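Local coordinates for hypothetical protein lpg0944 (Legionella pneumophila subsp. pneumophila str. Philadelphia 1, PDB 4RXV), which is of unknown function, though its N-terminal part belongs to the RavJ peptidase family of the CA clan and may therefore act as a cysteine peptidase, at residues Q157-A160 / E161-P164. Residues are numbered along the deposited sequence; the frame is centred on the assembly and turned at random.
Sequences QLTA and EVFP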
loop_
_atom_site.group_PDB
_atom_site.type_symbol
_atom_site.label_atom_id
_atom_site.label_comp_id
_atom_site.label_asym_id
_atom_site.label_seq_id
_atom_site.Cartn_x
_atom_site.Cartn_y
_atom_site.Cartn_z
ATOM N N GLN A 157 -10.723 4.652 17.962
ATOM C CA GLN A 157 -9.449 4.198 17.421
ATOM C C GLN A 157 -9.369 2.681 17.343
ATOM O O GLN A 157 -9.980 1.944 18.138
ATOM C CB GLN A 157 -8.306 4.723 18.274
ATOM C CG GLN A 157 -8.045 6.196 18.094
ATOM C CD GLN A 157 -6.955 6.676 19.022
ATOM O OE1 GLN A 157 -6.936 6.321 20.203
ATOM N NE2 GLN A 157 -6.031 7.474 18.497
ATOM N N LEU A 158 -8.598 2.236 16.361
ATOM C CA LEU A 158 -8.194 0.861 16.237
ATOM C C LEU A 158 -6.970 0.640 17.127
ATOM O O LEU A 158 -5.957 1.344 17.010
ATOM C CB LEU A 158 -7.887 0.561 14.778
ATOM C CG LEU A 158 -7.390 -0.852 14.461
ATOM C CD1 LEU A 158 -8.444 -1.901 14.714
ATOM C CD2 LEU A 158 -6.930 -0.939 13.019
ATOM N N THR A 159 -7.085 -0.335 18.022
ATOM C CA THR A 159 -6.019 -0.750 18.925
ATOM C C THR A 159 -5.929 -2.275 18.893
ATOM O O THR A 159 -6.786 -2.936 18.313
ATOM C CB THR A 159 -6.321 -0.312 20.334
ATOM O OG1 THR A 159 -7.564 -0.892 20.707
ATOM C CG2 THR A 159 -6.423 1.200 20.411
ATOM N N ALA A 160 -4.918 -2.829 19.548
ATOM C CA ALA A 160 -4.665 -4.256 19.474
ATOM C C ALA A 160 -5.856 -5.083 19.943
ATOM O O ALA A 160 -6.112 -6.164 19.405
ATOM C CB ALA A 160 -3.425 -4.609 20.276
ATOM N N GLU A 161 -6.590 -4.599 20.942
ATOM C CA GLU A 161 -7.655 -5.427 21.515
ATOM C C GLU A 161 -8.912 -5.460 20.642
ATOM O O GLU A 161 -9.829 -6.227 20.921
ATOM C CB GLU A 161 -7.992 -5.023 22.960
ATOM C CG GLU A 161 -8.743 -3.724 23.108
ATOM C CD GLU A 161 -7.834 -2.512 23.089
ATOM O OE1 GLU A 161 -8.323 -1.406 23.416
ATOM O OE2 GLU A 161 -6.637 -2.656 22.758
ATOM N N VAL A 162 -8.949 -4.639 19.593
ATOM C CA VAL A 162 -10.042 -4.707 18.615
ATOM C C VAL A 162 -9.496 -4.991 17.199
ATOM O O VAL A 162 -10.120 -4.658 16.200
ATOM C CB VAL A 162 -10.957 -3.433 18.674
ATOM C CG1 VAL A 162 -11.677 -3.359 20.023
ATOM C CG2 VAL A 162 -10.188 -2.155 18.437
ATOM N N PHE A 163 -8.337 -5.654 17.135
ATOM C CA PHE A 163 -7.683 -6.050 15.871
ATOM C C PHE A 163 -7.935 -7.555 15.673
ATOM O O PHE A 163 -7.427 -8.368 16.442
ATOM C CB PHE A 163 -6.196 -5.767 16.008
ATOM C CG PHE A 163 -5.412 -5.750 14.718
ATOM C CD1 PHE A 163 -5.553 -4.733 13.804
ATOM C CD2 PHE A 163 -4.438 -6.701 14.484
ATOM C CE1 PHE A 163 -4.776 -4.699 12.662
ATOM C CE2 PHE A 163 -3.646 -6.653 13.338
ATOM C CZ PHE A 163 -3.806 -5.654 12.452
ATOM N N PRO A 164 -8.724 -7.941 14.653
ATOM C CA PRO A 164 -9.158 -9.339 14.572
ATOM C C PRO A 164 -8.036 -10.343 14.401
ATOM O O PRO A 164 -7.044 -10.042 13.727
ATOM C CB PRO A 164 -10.042 -9.353 13.327
ATOM C CG PRO A 164 -10.551 -7.973 13.226
ATOM C CD PRO A 164 -9.428 -7.102 13.671
#
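Leu-158 lays its two methyl branches against both residues that leave the turn: CD2 meets the edge of the Phe-163 ring near its plane, 4.1 Å from CD1 of that ring, while Leu-158 CD1 lies 3.6 Å from the carbonyl O of Val-162 and 4.1 Å from Val-162 CG2. With CG anti to the backbone N in Leu-158 (chi1 178°) and in Phe-163 alike, the two side chains reach the same side of the loop although they stand five positions apart in the chain. Between them the chain winds through one tight turn, held by two successive backbone hydrogen bonds. Val-162 N donates to Thr-159 O at 3.0 Å, and Phe-163 N to Ala-160 O at 3.2 Å; both donors stand well above the carbonyl planes, consistent with the tight winding. Val-162 CG2 lies against the backbone of Thr-159, 3.5 Å from its carbonyl O and at a similar distance from its N. That amide is buried without a polar partner in the model. Glu-161, bent at chi2 (-83°), brings its carboxylate back over Thr-159, though the very close approach to OG1 is doubtful in the model. Leu-158 is buried and, with Phe-163, rests on Leu-143 of strand 136-146; Phe-163 also meets Phe-199 edge-to-face, and the backbone of Leu-158 hydrogen-bonds with that of Ala-201. The wider lesson is how a short turn can leave its central residues, here Ala-160 and Glu-161, exposed while flanking hydrophobic groups pack on a sheet. Two consecutive i-to-i+3 bonds around Ala-160 and Glu-161 are the signature of a single 3-10 turn, here set at the surface of the peptidase-family domain in the loop linking antiparallel strands 136-146 and 168-170.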